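Local atomic coordinates of hypothetical protein yxiM (Bacillus subtilis, PDB entry 2O14), a protein that is an uncharacterised member of the GDSL lipolytic enzyme family and probably acts as an esterase, with a galactose-binding-like beta domain joined to its hydrolase domain. Residues Y44-P49 / D65-L70; L132-T137 / S148-K153. All coordinates share one frame; numbering follows the deposited sequence.

Contact 1: residues Y44-P49 / D65-L70; sequences YGFQTP and DAVEFL. With MN (manganese (II) ion), chain B.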
loop_
_atom_site.group_PDB
_atom_site.type_symbol
_atom_site.label_atom_id
_atom_site.label_comp_id
_atom_site.label_asym_id
_atom_site.label_seq_id
_atom_site.Cartn_x
_atom_site.Cartn_y
_atom_site.Cartn_z
ATOM N N TYR A 44 13.092 18.357 16.763
ATOM C CA TYR A 44 12.689 16.959 16.622
ATOM C C TYR A 44 12.686 16.237 17.966
ATOM O O TYR A 44 13.219 16.742 18.960
ATOM C CB TYR A 44 13.644 16.231 15.676
ATOM C CG TYR A 44 15.056 16.164 16.210
ATOM C CD1 TYR A 44 15.980 17.168 15.931
ATOM C CD2 TYR A 44 15.453 15.119 17.039
ATOM C CE1 TYR A 44 17.273 17.132 16.470
ATOM C CE2 TYR A 44 16.736 15.074 17.585
ATOM C CZ TYR A 44 17.637 16.082 17.299
ATOM O OH TYR A 44 18.888 16.049 17.872
ATOM N N GLY A 45 12.113 15.037 17.984
ATOM C CA GLY A 45 12.065 14.260 19.208
ATOM C C GLY A 45 10.730 13.567 19.383
ATOM O O GLY A 45 9.782 13.835 18.646
ATOM N N PHE A 46 10.646 12.681 20.368
ATOM C CA PHE A 46 9.417 11.950 20.619
ATOM C C PHE A 46 8.431 12.703 21.504
ATOM O O PHE A 46 8.798 13.273 22.532
ATOM C CB PHE A 46 9.754 10.591 21.221
ATOM C CG PHE A 46 10.490 9.696 20.277
ATOM C CD1 PHE A 46 9.823 9.080 19.223
ATOM C CD2 PHE A 46 11.857 9.486 20.422
ATOM C CE1 PHE A 46 10.511 8.266 18.326
ATOM C CE2 PHE A 46 12.555 8.673 19.529
ATOM C CZ PHE A 46 11.878 8.063 18.481
ATOM N N GLN A 47 7.169 12.694 21.087
ATOM C CA GLN A 47 6.104 13.385 21.800
ATOM C C GLN A 47 5.828 12.764 23.162
ATOM O O GLN A 47 5.580 13.477 24.131
ATOM C CB GLN A 47 4.828 13.377 20.952
ATOM C CG GLN A 47 3.693 14.211 21.530
ATOM C CD GLN A 47 4.113 15.651 21.798
ATOM O OE1 GLN A 47 4.604 16.342 20.904
ATOM N NE2 GLN A 47 3.921 16.108 23.033
ATOM N N THR A 48 5.851 11.435 23.216
ATOM C CA THR A 48 5.617 10.696 24.451
ATOM C C THR A 48 6.714 9.639 24.601
ATOM O O THR A 48 6.500 8.459 24.320
ATOM C CB THR A 48 4.219 10.011 24.449
ATOM O OG1 THR A 48 4.137 9.060 23.376
ATOM C CG2 THR A 48 3.118 11.063 24.272
ATOM N N PRO A 49 7.910 10.060 25.051
ATOM C CA PRO A 49 9.065 9.169 25.247
ATOM C C PRO A 49 8.786 7.969 26.161
ATOM O O PRO A 49 9.428 6.932 26.034
ATOM C CB PRO A 49 10.125 10.090 25.853
ATOM C CG PRO A 49 9.735 11.456 25.397
ATOM C CD PRO A 49 8.234 11.440 25.459
ATOM N N ASP A 65 20.534 -0.705 15.008
ATOM C CA ASP A 65 19.751 -0.348 16.188
ATOM C C ASP A 65 18.452 0.352 15.804
ATOM O O ASP A 65 18.270 0.741 14.650
ATOM C CB ASP A 65 20.578 0.534 17.134
ATOM C CG ASP A 65 21.127 1.783 16.458
ATOM O OD1 ASP A 65 20.832 2.016 15.267
ATOM O OD2 ASP A 65 21.860 2.542 17.123
ATOM N N ALA A 66 17.554 0.515 16.772
ATOM C CA ALA A 66 16.272 1.150 16.499
ATOM C C ALA A 66 15.525 1.527 17.766
ATOM O O ALA A 66 16.010 1.318 18.872
ATOM C CB ALA A 66 15.406 0.205 15.664
ATOM N N VAL A 67 14.346 2.112 17.581
ATOM C CA VAL A 67 13.471 2.469 18.689
ATOM C C VAL A 67 12.212 1.662 18.431
ATOM O O VAL A 67 11.865 1.399 17.274
ATOM C CB VAL A 67 13.088 3.971 18.700
ATOM C CG1 VAL A 67 14.253 4.812 19.217
ATOM C CG2 VAL A 67 12.679 4.411 17.309
ATOM N N GLU A 68 11.542 1.247 19.497
ATOM C CA GLU A 68 10.311 0.483 19.360
ATOM C C GLU A 68 9.123 1.289 19.878
ATOM O O GLU A 68 9.184 1.876 20.959
ATOM C CB GLU A 68 10.401 -0.822 20.143
ATOM C CG GLU A 68 9.178 -1.690 19.982
ATOM C CD GLU A 68 9.299 -3.003 20.712
ATOM O OE1 GLU A 68 10.423 -3.347 21.139
ATOM O OE2 GLU A 68 8.267 -3.695 20.847
ATOM N N PHE A 69 8.054 1.332 19.097
ATOM C CA PHE A 69 6.859 2.052 19.514
ATOM C C PHE A 69 6.025 1.088 20.352
ATOM O O PHE A 69 5.481 0.111 19.830
ATOM C CB PHE A 69 6.076 2.517 18.291
ATOM C CG PHE A 69 6.774 3.588 17.498
ATOM C CD1 PHE A 69 6.401 4.921 17.624
ATOM C CD2 PHE A 69 7.814 3.263 16.627
ATOM C CE1 PHE A 69 7.051 5.920 16.890
ATOM C CE2 PHE A 69 8.469 4.255 15.889
ATOM C CZ PHE A 69 8.085 5.581 16.023
ATOM N N LEU A 70 5.944 1.365 21.651
ATOM C CA LEU A 70 5.194 0.533 22.586
ATOM C C LEU A 70 3.697 0.843 22.538
ATOM O O LEU A 70 2.861 -0.002 22.852
ATOM C CB LEU A 70 5.734 0.730 24.002
ATOM C CG LEU A 70 7.217 0.387 24.162
ATOM C CD1 LEU A 70 7.642 0.597 25.611
ATOM C CD2 LEU A 70 7.456 -1.051 23.739
HETATM MN MN MN B . 22.189 3.892 15.205
HETATM O O HOH W 1 21.166 5.609 16.430
HETATM O O HOH W 2 23.452 2.573 14.052
#
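F46 and V67 meet across the interior of a beta sandwich, the galactose-binding-like domain, from backbones that share no hydrogen bond. Strand 44-46 is an outermost strand of the five-stranded antiparallel sheet. Strand 65-69 belongs to the facing mixed sheet, where 52-56 and 146-156 flank it. After F46 the first segment leaves its strand. V67 and F69, two apart on one strand, both touch F46.

The F46 side chain points at the other segment, and V67 comes to meet it from the opposite direction. CG of F46 lies anti to its carbonyl carbon (chi1 -66°), and the ring extends across the interface. Its far atom CZ rests 3.9 Å from CG2 of V67, obliquely to the ring. CG1 of V67 is 4.1 Å from the same CZ, and both methyls lie on one side of the ring plane. F69 adds a looser touch: its CZ sits at the edge of the F46 ring, 4.3 Å from CE1 of F46. All three side chains are buried and the contact is wholly apolar. M52 packs on both F46 and F69, L147 on V67 and F69, and F80 meets the F46 ring edge to face.

At the start of strand 65-69, D65 binds a manganese ion together with D19, S24 and two waters. Its carboxylate is bidentate: OD1 lies 2.3 Å and OD2 2.4 Å from the manganese.

Contact 2: residues L132-T137 / S148-K153; sequences LNLLVT and SALKIK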
loop_
_atom_site.group_PDB
_atom_site.type_symbol
_atom_site.label_atom_id
_atom_site.label_comp_id
_atom_site.label_asym_id
_atom_site.label_seq_id
_atom_site.Cartn_x
_atom_site.Cartn_y
_atom_site.Cartn_z
ATOM N N LEU A 132 5.978 17.197 11.075
ATOM C CA LEU A 132 5.663 15.829 10.658
ATOM C C LEU A 132 5.609 14.935 11.896
ATOM O O LEU A 132 6.518 14.969 12.726
ATOM C CB LEU A 132 6.743 15.311 9.700
ATOM C CG LEU A 132 6.660 13.838 9.285
ATOM C CD1 LEU A 132 5.422 13.599 8.432
ATOM C CD2 LEU A 132 7.914 13.457 8.515
ATOM N N ASN A 133 4.544 14.145 12.023
ATOM C CA ASN A 133 4.388 13.247 13.167
ATOM C C ASN A 133 4.187 11.839 12.630
ATOM O O ASN A 133 3.149 11.519 12.040
ATOM C CB ASN A 133 3.200 13.683 14.026
ATOM C CG ASN A 133 3.172 15.192 14.244
ATOM O OD1 ASN A 133 2.692 15.939 13.396
ATOM N ND2 ASN A 133 3.714 15.645 15.370
ATOM N N LEU A 134 5.193 11.001 12.852
ATOM C CA LEU A 134 5.198 9.639 12.336
ATOM C C LEU A 134 5.425 8.553 13.387
ATOM O O LEU A 134 6.016 8.796 14.438
ATOM C CB LEU A 134 6.282 9.558 11.246
ATOM C CG LEU A 134 6.666 8.256 10.540
ATOM C CD1 LEU A 134 7.447 8.586 9.274
ATOM C CD2 LEU A 134 7.496 7.378 11.473
ATOM N N LEU A 135 4.923 7.356 13.103
ATOM C CA LEU A 135 5.122 6.214 13.990
ATOM C C LEU A 135 5.020 4.950 13.154
ATOM O O LEU A 135 4.519 4.979 12.025
ATOM C CB LEU A 135 4.075 6.163 15.115
ATOM C CG LEU A 135 2.635 5.714 14.814
ATOM C CD1 LEU A 135 2.035 5.084 16.063
ATOM C CD2 LEU A 135 1.785 6.892 14.342
ATOM N N VAL A 136 5.529 3.852 13.698
ATOM C CA VAL A 136 5.452 2.561 13.032
ATOM C C VAL A 136 4.310 1.948 13.816
ATOM O O VAL A 136 4.272 2.062 15.041
ATOM C CB VAL A 136 6.751 1.755 13.213
ATOM C CG1 VAL A 136 6.630 0.392 12.531
ATOM C CG2 VAL A 136 7.913 2.537 12.618
ATOM N N THR A 137 3.376 1.307 13.129
ATOM C CA THR A 137 2.219 0.782 13.829
ATOM C C THR A 137 1.705 -0.573 13.373
ATOM O O THR A 137 2.210 -1.191 12.429
ATOM C CB THR A 137 1.057 1.793 13.741
ATOM O OG1 THR A 137 -0.025 1.377 14.584
ATOM C CG2 THR A 137 0.573 1.897 12.305
ATOM N N SER A 148 14.461 2.094 12.441
ATOM C CA SER A 148 15.917 2.253 12.477
ATOM C C SER A 148 16.394 3.582 11.921
ATOM O O SER A 148 17.362 4.147 12.413
ATOM C CB SER A 148 16.618 1.130 11.694
ATOM O OG SER A 148 16.706 -0.067 12.445
ATOM N N ALA A 149 15.736 4.085 10.884
ATOM C CA ALA A 149 16.175 5.349 10.310
ATOM C C ALA A 149 15.126 6.047 9.471
ATOM O O ALA A 149 14.153 5.439 9.041
ATOM C CB ALA A 149 17.426 5.123 9.465
ATOM N N LEU A 150 15.343 7.336 9.243
ATOM C CA LEU A 150 14.457 8.132 8.413
ATOM C C LEU A 150 15.290 9.092 7.584
ATOM O O LEU A 150 16.280 9.646 8.069
ATOM C CB LEU A 150 13.488 8.963 9.253
ATOM C CG LEU A 150 12.279 8.323 9.924
ATOM C CD1 LEU A 150 11.451 9.424 10.600
ATOM C CD2 LEU A 150 11.439 7.589 8.888
ATOM N N LYS A 151 14.897 9.261 6.328
ATOM C CA LYS A 151 15.541 10.203 5.428
ATOM C C LYS A 151 14.385 11.038 4.905
ATOM O O LYS A 151 13.494 10.524 4.222
ATOM C CB LYS A 151 16.241 9.496 4.266
ATOM C CG LYS A 151 17.637 8.991 4.586
ATOM C CD LYS A 151 18.338 8.537 3.314
ATOM C CE LYS A 151 19.793 8.183 3.571
ATOM N NZ LYS A 151 20.497 7.841 2.297
ATOM N N ILE A 152 14.392 12.321 5.243
ATOM C CA ILE A 152 13.336 13.230 4.831
ATOM C C ILE A 152 13.900 14.299 3.895
ATOM O O ILE A 152 14.776 15.075 4.275
ATOM C CB ILE A 152 12.703 13.873 6.076
ATOM C CG1 ILE A 152 12.182 12.760 6.997
ATOM C CG2 ILE A 152 11.587 14.828 5.678
ATOM C CD1 ILE A 152 11.830 13.220 8.394
ATOM N N LYS A 153 13.395 14.328 2.665
ATOM C CA LYS A 153 13.867 15.283 1.672
ATOM C C LYS A 153 12.725 16.120 1.104
ATOM O O LYS A 153 11.675 15.592 0.736
ATOM C CB LYS A 153 14.570 14.531 0.539
ATOM C CG LYS A 153 15.400 15.424 -0.363
ATOM C CD LYS A 153 16.048 14.652 -1.503
ATOM C CE LYS A 153 15.025 14.230 -2.543
ATOM N NZ LYS A 153 15.688 13.680 -3.762
#
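L132 and L134 hold CG anti to the backbone N (chi1 173° and 175°), while L150 and the CG1 branch of I152 run anti to the carbonyl carbon. These torsions send four branched side chains into the space between the two sheets of the beta sandwich. Strand 131-138 is the middle strand of the five-stranded antiparallel sheet. Strand 146-156 lies in the opposing mixed sheet.

The backbones stand well apart, with CA of L134 10.2 Å from CA of L150. No hydrogen bond joins the segments, and side-chain ends bridge the gap. L132 and I152 reach toward each other tip to tip, CD2 of L132 lying 3.9 Å from CD1 of I152. The second pair, L134 and L150, is built the same way. All four side chains are buried, and the contact is made of methyl groups alone.

Neighbouring strands add to the same layer: V103 lies against L134, and Y89 against I152. Earlier on strand 146-156, just before L150, S148 and A149 both face T94 in a classic beta bulge. The L134 and L150 pair closes with CD1 of L134 4.1 Å from CD2 of L150.

Overall arrangement
Both contacts are buried and join the same two sheets of the beta sandwich. Strands 44-46 and 131-138 belong to one sheet, with 80-83 between them; 65-69 and 146-156 are neighbours in the other. Contact 1 sets an aromatic ring against a valine and a second ring, and uses an outermost strand. Contact 2 is purely aliphatic and uses a central one. Their centres are about 10 Å apart, and F69 connects them by packing on L135 and V136. The polar link is within the mixed sheet: OG of S148 probably hydrogen-bonds O of D65 at 2.8 Å. Contact 1 includes a manganese ligand, whereas contact 2 has none.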